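Local coordinates for FOG-3 protein (Caenorhabditis elegans, PDB 5TD6) that specifies sperm fate in the nematode germline as an RNA-binding multimer, the chain here being its N-terminal BTG/Tob domain, at residues Met1-Val5 with Leu36-Phe40; Tyr15-Ile20 with Asp79-Pro85; Met57-Thr62 with Pro85-Phe91; Pro94-Phe98 with Pro109-Val115. The protein carries 2 engineered substitutions. One frame throughout, in Å; residues are numbered along the deposited sequence.

Contact 1 is nearest the chain centre, about 7 Å between centres; contact 2 is farthest, at about 15 Å. All four are partly buried. Contact 1 has V5, L36 and F40 buried but Y2 exposed. Contact 3 has exposed T61, T62, T86 and N87. Contacts 1 and 2 join helical or loop elements without direct hydrogen bonds; contact 2 adds a water bridge. Contacts 3 and 4 are strand pairings in one antiparallel sheet, held by backbone bonds. They adjoin at F91 N and F98 O. Contact 1 meets contact 4 through E4 and G95, and contact 3 through L36 and I58. Contacts 2 and 3 share P85. Contacts 1, 2 and 4 touch the second subunit; contact 3 does not.

Contact 1 of 4, residues Met1-Val5 with Leu36-Phe40; sequences MYTEV and LVSHF
This contact is helix-on-helix packing in the BTG/Tob domain. The first turn of helix 2-13 lies against the end of helix 22-41. Residues 2-5 and 36-40 are alpha-helical. V5 N donates to M1 O at 3.0 Å, and F40 N to L36 O at 2.8 Å. The closest CA atoms are those of V5 and L36, 6.6 Å apart. The interface is apolar and buries 299 Å² over both sides. V5 and V37 are both t rotamers and point their CB atoms at the other helix. V5 CG2 lies 3.9 Å from V37 CG2 and 3.8 Å from F40 CD2. V5 CG1 is 4.1 Å from L36 CB. M1 starts sideways in a t, p, t conformation and swings its methyl across. M1 CE is 3.7 Å from V37 CG2 and 3.5 Å from F40 CB. Y2 points away at CB, but its ring returns and CE1 meets V37 CG2 at 3.8 Å. The M1 amino group donates to E4 OE1 at 2.8 Å and also bonds D118, so the charged N-terminus is held away from the apolar seam. The second E4 oxygen, OE2, bonds G95 N. Y2 also packs on V124 of the second subunit. The two segments run in roughly opposite senses, helix start on helix C-terminal end, in the helical part of the BTG/Tob domain.

Contact 2 of 4, residues Tyr15-Ile20 with Asp79-Pro85; sequences YLFGHI and DVLRLLP
This is apolar packing of a loop on a helix end. The loop 15-20 links helices 2-13 and 22-41, and it covers the C-terminal turn of helix 77-83 and the residues after it. The CA atoms of Y15 and L84 are 6.1 Å apart, and those of I20 and D79 are 7.9 Å apart. L83 (m, t) sits between H19 and I20: its CD1 is 3.7 Å from H19 CB and 3.6 Å from I20 CG1. I20 CD1 reaches V80 CG2 at 3.8 Å. L16 CD2 lies 3.8 Å from L83 CB and 4.0 Å from L84 CD2. The Y15 ring (chi1 m) takes P85 CD over its face, a CH-pi contact 3.5 Å from the centroid. One water donates to Y15 O at 2.8 Å and weakly to L83 O at 3.3 Å. F17 turns away and meets W111 of the second subunit. With no direct hydrogen bond across, the fit rests on side-chain shape, the CH-pi contact and this water.

Contact 3 of 4, residues Met57-Thr62 with Pro85-Phe91; sequences MINTTT and PTNMIIF
Two threonines make the polar end of this contact. T60 OG1 (chi1 p) donates to P85 O at a very short 2.5 Å and accepts from M88 N at 3.1 Å. T61 OG1 (chi1 m) accepts from N87 N at 2.7 Å. N87 has left-handed helical angles (55°, 36°), which turn the chain between P85 and M88. The backbones then run antiparallel. T60 N donates to M88 O at 2.9 Å. I58 and I90 are a hydrogen-bonded pair: I58 N to I90 O is 2.9 Å and I90 N to I58 O is 2.8 Å. N59 and I89 form the next, non-hydrogen-bonded pair, with CA atoms 4.5 Å apart. N59 OD1 accepts from T61 N at 2.8 Å, an Asx turn, and from T62 N at 3.1 Å; together they make an Asx motif. I58 and I90 share one face, CG1 to CB 4.0 Å, and pack on L8 of helix 2-13. N59 and I89 lie on the other. M57 CB makes a CH-pi contact over the F91 ring, 3.9 Å from its centroid. M57 SD makes an oblique Met-aromatic contact at 4.6 Å from that centroid. This is a short edge strand added to an antiparallel sheet.

Contact 4 of 4, residues Pro94-Phe98 with Pro109-Val115; sequences PGHVF and PIWIGDV
P94 opens the first segment, its CB 3.9 Å from V115 CG1. G95 follows with positive phi (81°), and a CB there would clash with G113 O. G95 O accepts from G113 N at 3.0 Å. The W111 indole (chi1 t) lies along G95, G95 C to W111 CZ3 3.7 Å. A CB on G113 would strike that indole. The W111 ring also meets F17 of the second subunit at about 75°. H96 begins the strand and forms a non-hydrogen-bonded antiparallel pair with I112, CA atoms 4.7 Å apart. Its ring (chi1 t) brings CD2 to 3.9 Å from I112 CG1. V97 is the centre of the pairing. V97 N donates to W111 O at 2.8 Å. V97 O accepts twice, from I110 N at 2.8 Å and from W111 N at 3.0 Å. I110 and W111 thus both face V97 in a classic beta bulge, with I110 near helical angles (-100°, -46°). The bulge shifts the register by one and turns the chain a corner. V97 CG1 packs on I110 CD1 at 3.9 Å. F98 then pairs with P109, non-hydrogen-bonded, F98 CB to P109 CA 4.0 Å. Strand 96-100 sits between 89-93 on one edge, where F98 bonds F91, and strands 107-109 and 111-112 on the other. V97 and W111 face helix 2-13, meeting E4, and T3 and E7, respectively.

Contact 1 of 4, residues Met1-Val5 with Leu36-Phe40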
# COMPACT_ATOMS: atom_id res chain seq x y z
N MET B 1 -13.27 -2.16 6.24
CA MET B 1 -13.72 -1.05 5.40
C MET B 1 -12.60 -0.06 5.08
O MET B 1 -12.29 0.21 3.92
CB MET B 1 -14.87 -0.31 6.09
CG MET B 1 -15.24 0.99 5.42
SD MET B 1 -15.80 0.69 3.74
CE MET B 1 -15.92 2.33 3.21
N TYR B 2 -12.01 0.50 6.12
CA TYR B 2 -11.05 1.59 5.93
C TYR B 2 -9.74 1.09 5.33
O TYR B 2 -9.12 1.78 4.50
CB TYR B 2 -10.82 2.31 7.26
CG TYR B 2 -12.09 2.99 7.72
CD1 TYR B 2 -12.51 4.17 7.13
CD2 TYR B 2 -12.89 2.42 8.70
CE1 TYR B 2 -13.69 4.78 7.53
CE2 TYR B 2 -14.06 3.03 9.10
CZ TYR B 2 -14.46 4.20 8.51
OH TYR B 2 -15.62 4.80 8.91
N THR B 3 -9.33 -0.10 5.75
CA THR B 3 -8.19 -0.80 5.14
C THR B 3 -8.37 -0.89 3.62
O THR B 3 -7.49 -0.50 2.85
CB THR B 3 -8.05 -2.23 5.70
OG1 THR B 3 -7.90 -2.17 7.12
CG2 THR B 3 -6.87 -2.99 5.07
N GLU B 4 -9.53 -1.40 3.19
CA GLU B 4 -9.77 -1.61 1.76
C GLU B 4 -9.77 -0.29 1.00
O GLU B 4 -9.18 -0.18 -0.08
CB GLU B 4 -11.08 -2.37 1.53
CG GLU B 4 -11.07 -3.81 2.00
CD GLU B 4 -11.45 -3.98 3.49
OE1 GLU B 4 -11.56 -2.97 4.23
OE2 GLU B 4 -11.61 -5.13 3.91
N VAL B 5 -10.43 0.72 1.56
CA VAL B 5 -10.46 2.04 0.94
C VAL B 5 -9.05 2.60 0.83
O VAL B 5 -8.68 3.17 -0.17
CB VAL B 5 -11.32 3.05 1.74
CG1 VAL B 5 -11.09 4.44 1.24
CG2 VAL B 5 -12.82 2.68 1.66
N LEU B 36 -15.30 7.27 -1.18
CA LEU B 36 -15.40 5.82 -1.28
C LEU B 36 -16.07 5.25 -0.04
O LEU B 36 -16.86 4.30 -0.14
CB LEU B 36 -14.02 5.19 -1.46
CG LEU B 36 -13.37 5.41 -2.83
CD1 LEU B 36 -12.03 4.71 -2.90
CD2 LEU B 36 -14.30 4.94 -3.99
N VAL B 37 -15.73 5.80 1.12
CA VAL B 37 -16.34 5.35 2.35
C VAL B 37 -17.85 5.54 2.27
O VAL B 37 -18.62 4.63 2.56
CB VAL B 37 -15.75 6.05 3.60
CG1 VAL B 37 -16.61 5.76 4.83
CG2 VAL B 37 -14.34 5.56 3.85
N SER B 38 -18.27 6.72 1.83
CA SER B 38 -19.69 6.98 1.65
C SER B 38 -20.34 6.01 0.65
O SER B 38 -21.40 5.46 0.91
CB SER B 38 -19.89 8.42 1.19
OG SER B 38 -21.05 8.55 0.38
N HIS B 39 -19.67 5.80 -0.48
CA HIS B 39 -20.15 4.98 -1.59
C HIS B 39 -20.23 3.49 -1.21
O HIS B 39 -21.09 2.76 -1.71
CB HIS B 39 -19.21 5.19 -2.80
CG HIS B 39 -19.64 4.50 -4.06
ND1 HIS B 39 -20.86 4.73 -4.67
CD2 HIS B 39 -18.98 3.64 -4.88
CE1 HIS B 39 -20.95 4.02 -5.78
NE2 HIS B 39 -19.82 3.35 -5.93
N PHE B 40 -19.34 3.06 -0.31
CA PHE B 40 -19.23 1.64 0.07
C PHE B 40 -20.11 1.25 1.28
O PHE B 40 -20.47 0.08 1.44
CB PHE B 40 -17.78 1.28 0.42
CG PHE B 40 -16.82 1.34 -0.77
CD1 PHE B 40 -17.29 1.51 -2.06
CD2 PHE B 40 -15.46 1.22 -0.57
CE1 PHE B 40 -16.41 1.55 -3.13
CE2 PHE B 40 -14.58 1.26 -1.63
CZ PHE B 40 -15.05 1.42 -2.91

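Contact 2 of 4, residues Tyr15-Ile20 with Asp79-Pro85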
# COMPACT_ATOMS: atom_id res chain seq x y z
N TYR B 15 -0.26 5.98 -9.41
CA TYR B 15 -0.15 6.55 -10.77
C TYR B 15 0.23 8.03 -10.75
O TYR B 15 0.67 8.60 -11.77
CB TYR B 15 -1.46 6.39 -11.55
CG TYR B 15 -1.77 4.98 -12.02
CD1 TYR B 15 -1.15 4.45 -13.15
CD2 TYR B 15 -2.70 4.20 -11.35
CE1 TYR B 15 -1.45 3.15 -13.58
CE2 TYR B 15 -3.00 2.92 -11.77
CZ TYR B 15 -2.37 2.40 -12.88
OH TYR B 15 -2.68 1.12 -13.30
N LEU B 16 0.03 8.66 -9.59
CA LEU B 16 0.19 10.10 -9.44
C LEU B 16 1.53 10.48 -8.83
O LEU B 16 2.07 11.54 -9.15
CB LEU B 16 -0.94 10.69 -8.59
CG LEU B 16 -2.36 10.31 -9.07
CD1 LEU B 16 -3.45 10.95 -8.21
CD2 LEU B 16 -2.55 10.67 -10.55
N PHE B 17 2.06 9.62 -7.94
CA PHE B 17 3.27 9.95 -7.18
C PHE B 17 4.38 10.37 -8.10
O PHE B 17 4.69 9.66 -9.06
CB PHE B 17 3.75 8.77 -6.33
CG PHE B 17 2.83 8.40 -5.20
CD1 PHE B 17 2.15 9.38 -4.48
CD2 PHE B 17 2.64 7.07 -4.86
CE1 PHE B 17 1.31 9.03 -3.44
CE2 PHE B 17 1.79 6.71 -3.82
CZ PHE B 17 1.12 7.69 -3.11
N GLY B 18 4.98 11.52 -7.82
CA GLY B 18 6.08 12.02 -8.62
C GLY B 18 5.69 12.82 -9.85
O GLY B 18 6.54 13.40 -10.50
N HIS B 19 4.40 12.85 -10.18
CA HIS B 19 3.94 13.59 -11.35
C HIS B 19 2.98 14.70 -10.94
O HIS B 19 2.71 15.61 -11.71
CB HIS B 19 3.27 12.65 -12.35
CG HIS B 19 4.12 11.47 -12.72
ND1 HIS B 19 5.22 11.57 -13.55
CD2 HIS B 19 4.05 10.17 -12.35
CE1 HIS B 19 5.78 10.38 -13.69
NE2 HIS B 19 5.09 9.52 -12.96
N ILE B 20 2.45 14.60 -9.73
CA ILE B 20 1.65 15.65 -9.14
C ILE B 20 2.33 15.93 -7.81
O ILE B 20 2.78 14.99 -7.15
CB ILE B 20 0.17 15.23 -8.97
CG1 ILE B 20 -0.47 14.99 -10.33
CG2 ILE B 20 -0.66 16.27 -8.20
CD1 ILE B 20 -1.89 14.50 -10.24
N ASP B 79 -5.20 17.08 -15.09
CA ASP B 79 -3.93 16.56 -14.61
C ASP B 79 -4.04 15.12 -14.14
O ASP B 79 -3.14 14.30 -14.39
CB ASP B 79 -3.37 17.41 -13.47
CG ASP B 79 -2.90 18.77 -13.93
OD1 ASP B 79 -2.77 18.98 -15.16
OD2 ASP B 79 -2.65 19.62 -13.06
N VAL B 80 -5.12 14.81 -13.43
CA VAL B 80 -5.34 13.46 -12.94
C VAL B 80 -5.87 12.55 -14.04
O VAL B 80 -5.41 11.41 -14.17
CB VAL B 80 -6.30 13.43 -11.74
CG1 VAL B 80 -6.79 12.01 -11.50
CG2 VAL B 80 -5.61 13.96 -10.50
N LEU B 81 -6.83 13.06 -14.81
CA LEU B 81 -7.39 12.33 -15.95
C LEU B 81 -6.31 11.72 -16.84
O LEU B 81 -6.38 10.54 -17.21
CB LEU B 81 -8.28 13.24 -16.79
CG LEU B 81 -8.63 12.73 -18.19
CD1 LEU B 81 -9.78 11.73 -18.13
CD2 LEU B 81 -8.94 13.87 -19.16
N ARG B 82 -5.29 12.51 -17.16
CA ARG B 82 -4.26 12.03 -18.08
C ARG B 82 -3.35 10.97 -17.43
O ARG B 82 -2.87 10.08 -18.13
CB ARG B 82 -3.43 13.21 -18.62
CG ARG B 82 -2.65 13.99 -17.58
CD ARG B 82 -1.76 15.06 -18.23
NE ARG B 82 -1.35 16.06 -17.25
CZ ARG B 82 -0.25 15.99 -16.51
NH1 ARG B 82 0.58 14.96 -16.63
NH2 ARG B 82 0.04 16.96 -15.65
N LEU B 83 -3.12 11.06 -16.12
CA LEU B 83 -2.19 10.14 -15.45
C LEU B 83 -2.80 8.77 -15.10
O LEU B 83 -2.07 7.79 -14.91
CB LEU B 83 -1.62 10.79 -14.19
CG LEU B 83 -0.75 12.03 -14.41
CD1 LEU B 83 -0.39 12.68 -13.08
CD2 LEU B 83 0.51 11.68 -15.19
N LEU B 84 -4.12 8.70 -14.99
CA LEU B 84 -4.77 7.44 -14.67
C LEU B 84 -4.94 6.61 -15.94
O LEU B 84 -5.00 7.16 -17.04
CB LEU B 84 -6.13 7.69 -14.01
CG LEU B 84 -6.10 8.44 -12.68
CD1 LEU B 84 -7.46 8.40 -12.00
CD2 LEU B 84 -5.02 7.83 -11.77
N PRO B 85 -4.99 5.28 -15.80
CA PRO B 85 -5.29 4.41 -16.94
C PRO B 85 -6.72 4.61 -17.43
O PRO B 85 -7.58 4.98 -16.65
CB PRO B 85 -5.11 3.00 -16.36
CG PRO B 85 -5.38 3.16 -14.90
CD PRO B 85 -4.83 4.51 -14.55
O HOH W 1 1.21 7.91 -14.38

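Contact 3 of 4, residues Met57-Thr62 with Pro85-Phe91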
# COMPACT_ATOMS: atom_id res chain seq x y z
N MET B 57 -18.10 -1.13 -7.54
CA MET B 57 -17.04 -1.06 -8.53
C MET B 57 -16.90 0.34 -9.10
O MET B 57 -17.89 1.06 -9.26
CB MET B 57 -17.29 -2.06 -9.67
CG MET B 57 -18.26 -1.59 -10.72
SD MET B 57 -18.57 -2.85 -11.97
CE MET B 57 -18.52 -1.87 -13.47
N ILE B 58 -15.67 0.74 -9.39
CA ILE B 58 -15.45 2.04 -10.01
C ILE B 58 -14.64 1.88 -11.28
O ILE B 58 -13.96 0.88 -11.48
CB ILE B 58 -14.75 3.05 -9.07
CG1 ILE B 58 -13.36 2.55 -8.68
CG2 ILE B 58 -15.62 3.34 -7.85
CD1 ILE B 58 -12.68 3.43 -7.66
N ASN B 59 -14.78 2.87 -12.16
CA ASN B 59 -14.16 2.89 -13.48
C ASN B 59 -13.32 4.17 -13.61
O ASN B 59 -13.83 5.27 -13.43
CB ASN B 59 -15.25 2.83 -14.56
CG ASN B 59 -14.69 2.75 -15.98
OD1 ASN B 59 -13.92 3.60 -16.43
ND2 ASN B 59 -15.10 1.70 -16.69
N THR B 60 -12.03 4.02 -13.92
CA THR B 60 -11.13 5.17 -13.90
C THR B 60 -11.50 6.24 -14.93
O THR B 60 -11.08 7.40 -14.83
CB THR B 60 -9.67 4.75 -14.15
OG1 THR B 60 -9.55 4.09 -15.41
CG2 THR B 60 -9.17 3.82 -13.03
N THR B 61 -12.32 5.86 -15.91
CA THR B 61 -12.75 6.82 -16.92
C THR B 61 -14.14 7.38 -16.61
O THR B 61 -14.33 8.60 -16.58
CB THR B 61 -12.79 6.17 -18.31
OG1 THR B 61 -11.45 5.84 -18.72
CG2 THR B 61 -13.42 7.12 -19.31
N THR B 62 -15.10 6.49 -16.36
CA THR B 62 -16.50 6.91 -16.29
C THR B 62 -17.03 7.20 -14.88
O THR B 62 -18.12 7.76 -14.74
CB THR B 62 -17.41 5.86 -16.94
OG1 THR B 62 -17.46 4.68 -16.13
CG2 THR B 62 -16.89 5.52 -18.33
N PRO B 85 -4.99 5.28 -15.80
CA PRO B 85 -5.29 4.41 -16.94
C PRO B 85 -6.72 4.61 -17.43
O PRO B 85 -7.58 4.98 -16.65
CB PRO B 85 -5.11 3.00 -16.36
CG PRO B 85 -5.38 3.16 -14.90
CD PRO B 85 -4.83 4.51 -14.55
N THR B 86 -6.98 4.37 -18.71
CA THR B 86 -8.33 4.53 -19.23
C THR B 86 -9.12 3.23 -19.07
O THR B 86 -8.60 2.15 -19.32
CB THR B 86 -8.32 4.97 -20.71
OG1 THR B 86 -7.98 3.86 -21.55
CG2 THR B 86 -7.32 6.09 -20.93
N ASN B 87 -10.37 3.37 -18.63
CA ASN B 87 -11.32 2.27 -18.53
C ASN B 87 -10.84 1.06 -17.71
O ASN B 87 -11.15 -0.09 -18.03
CB ASN B 87 -11.73 1.81 -19.94
CG ASN B 87 -12.46 2.90 -20.71
OD1 ASN B 87 -13.32 3.59 -20.16
ND2 ASN B 87 -12.11 3.07 -21.97
N MET B 88 -10.10 1.33 -16.65
CA MET B 88 -9.81 0.29 -15.66
C MET B 88 -10.96 0.17 -14.66
O MET B 88 -11.46 1.17 -14.16
CB MET B 88 -8.51 0.59 -14.95
CG MET B 88 -8.17 -0.41 -13.88
SD MET B 88 -6.60 0.07 -13.17
CE MET B 88 -5.44 -0.46 -14.44
N ILE B 89 -11.38 -1.06 -14.37
CA ILE B 89 -12.45 -1.28 -13.41
C ILE B 89 -11.84 -1.85 -12.13
O ILE B 89 -11.12 -2.84 -12.17
CB ILE B 89 -13.53 -2.23 -13.96
CG1 ILE B 89 -14.11 -1.69 -15.27
CG2 ILE B 89 -14.65 -2.43 -12.95
CD1 ILE B 89 -14.68 -2.75 -16.16
N ILE B 90 -12.11 -1.18 -11.01
CA ILE B 90 -11.53 -1.53 -9.71
C ILE B 90 -12.65 -1.88 -8.73
O ILE B 90 -13.65 -1.18 -8.64
CB ILE B 90 -10.70 -0.36 -9.14
CG1 ILE B 90 -9.71 0.14 -10.20
CG2 ILE B 90 -9.94 -0.80 -7.87
CD1 ILE B 90 -8.94 1.38 -9.78
N PHE B 91 -12.47 -2.99 -8.03
CA PHE B 91 -13.45 -3.50 -7.08
C PHE B 91 -12.86 -3.44 -5.68
O PHE B 91 -11.67 -3.70 -5.49
CB PHE B 91 -13.85 -4.95 -7.39
CG PHE B 91 -14.57 -5.14 -8.70
CD1 PHE B 91 -13.87 -5.15 -9.90
CD2 PHE B 91 -15.94 -5.32 -8.74
CE1 PHE B 91 -14.53 -5.34 -11.11
CE2 PHE B 91 -16.61 -5.50 -9.94
CZ PHE B 91 -15.90 -5.50 -11.13

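Contact 4 of 4, residues Pro94-Phe98 with Pro109-Val115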
# COMPACT_ATOMS: atom_id res chain seq x y z
N PRO B 94 -15.08 -6.48 1.20
CA PRO B 94 -14.47 -6.92 2.46
C PRO B 94 -13.36 -7.95 2.20
O PRO B 94 -13.60 -8.97 1.57
CB PRO B 94 -15.64 -7.51 3.24
CG PRO B 94 -16.84 -6.73 2.74
CD PRO B 94 -16.56 -6.48 1.28
N GLY B 95 -12.14 -7.64 2.63
CA GLY B 95 -11.04 -8.58 2.50
C GLY B 95 -10.37 -8.60 1.13
O GLY B 95 -9.41 -9.34 0.93
N HIS B 96 -10.86 -7.80 0.19
CA HIS B 96 -10.48 -8.03 -1.21
C HIS B 96 -10.65 -6.82 -2.12
O HIS B 96 -11.76 -6.42 -2.46
CB HIS B 96 -11.29 -9.19 -1.79
CG HIS B 96 -10.71 -9.75 -3.05
ND1 HIS B 96 -11.46 -10.48 -3.95
CD2 HIS B 96 -9.47 -9.69 -3.56
CE1 HIS B 96 -10.69 -10.87 -4.95
NE2 HIS B 96 -9.48 -10.39 -4.75
N VAL B 97 -9.51 -6.26 -2.50
CA VAL B 97 -9.48 -5.16 -3.45
C VAL B 97 -8.75 -5.68 -4.67
O VAL B 97 -7.72 -6.37 -4.55
CB VAL B 97 -8.77 -3.92 -2.86
CG1 VAL B 97 -8.84 -2.73 -3.84
CG2 VAL B 97 -9.40 -3.56 -1.54
N PHE B 98 -9.27 -5.38 -5.85
CA PHE B 98 -8.70 -5.98 -7.04
C PHE B 98 -9.15 -5.26 -8.30
O PHE B 98 -10.11 -4.50 -8.28
CB PHE B 98 -9.07 -7.46 -7.13
CG PHE B 98 -10.56 -7.73 -7.19
CD1 PHE B 98 -11.31 -7.86 -6.03
CD2 PHE B 98 -11.20 -7.92 -8.41
CE1 PHE B 98 -12.68 -8.14 -6.09
CE2 PHE B 98 -12.56 -8.20 -8.48
CZ PHE B 98 -13.30 -8.31 -7.33
N PRO B 109 -5.01 -9.03 -8.03
CA PRO B 109 -5.23 -8.55 -6.67
C PRO B 109 -4.47 -7.29 -6.38
O PRO B 109 -3.33 -7.13 -6.80
CB PRO B 109 -4.72 -9.72 -5.79
CG PRO B 109 -3.76 -10.46 -6.67
CD PRO B 109 -4.26 -10.30 -8.08
N ILE B 110 -5.14 -6.38 -5.68
CA ILE B 110 -4.51 -5.18 -5.15
C ILE B 110 -4.21 -5.42 -3.66
O ILE B 110 -3.12 -5.12 -3.17
CB ILE B 110 -5.40 -3.94 -5.31
CG1 ILE B 110 -5.59 -3.60 -6.80
CG2 ILE B 110 -4.77 -2.78 -4.51
CD1 ILE B 110 -6.71 -2.54 -7.06
N TRP B 111 -5.19 -5.95 -2.95
CA TRP B 111 -5.02 -6.34 -1.54
C TRP B 111 -5.98 -7.45 -1.16
O TRP B 111 -7.14 -7.47 -1.60
CB TRP B 111 -5.21 -5.13 -0.62
CG TRP B 111 -5.02 -5.45 0.88
CD1 TRP B 111 -3.84 -5.50 1.58
CD2 TRP B 111 -6.06 -5.76 1.83
NE1 TRP B 111 -4.09 -5.81 2.91
CE2 TRP B 111 -5.44 -5.97 3.08
CE3 TRP B 111 -7.45 -5.88 1.73
CZ2 TRP B 111 -6.16 -6.30 4.23
CZ3 TRP B 111 -8.17 -6.20 2.88
CH2 TRP B 111 -7.53 -6.40 4.10
N ILE B 112 -5.47 -8.38 -0.34
CA ILE B 112 -6.22 -9.49 0.22
C ILE B 112 -5.88 -9.59 1.69
O ILE B 112 -4.70 -9.56 2.07
CB ILE B 112 -5.90 -10.85 -0.46
CG1 ILE B 112 -6.13 -10.80 -1.98
CG2 ILE B 112 -6.76 -11.99 0.13
CD1 ILE B 112 -6.12 -12.20 -2.64
N GLY B 113 -6.90 -9.69 2.53
CA GLY B 113 -6.66 -9.80 3.95
C GLY B 113 -7.92 -10.09 4.73
O GLY B 113 -8.97 -10.43 4.16
N ASP B 114 -7.80 -9.96 6.05
CA ASP B 114 -8.86 -10.26 7.01
C ASP B 114 -10.00 -9.27 6.76
O ASP B 114 -9.75 -8.07 6.62
CB ASP B 114 -8.27 -10.14 8.44
CG ASP B 114 -9.19 -10.67 9.55
OD1 ASP B 114 -10.42 -10.54 9.47
OD2 ASP B 114 -8.64 -11.18 10.54
N VAL B 115 -11.24 -9.75 6.67
CA VAL B 115 -12.39 -8.84 6.49
C VAL B 115 -12.52 -7.90 7.68
O VAL B 115 -13.21 -6.89 7.60
CB VAL B 115 -13.74 -9.60 6.31
CG1 VAL B 115 -13.72 -10.42 5.02
CG2 VAL B 115 -14.05 -10.49 7.53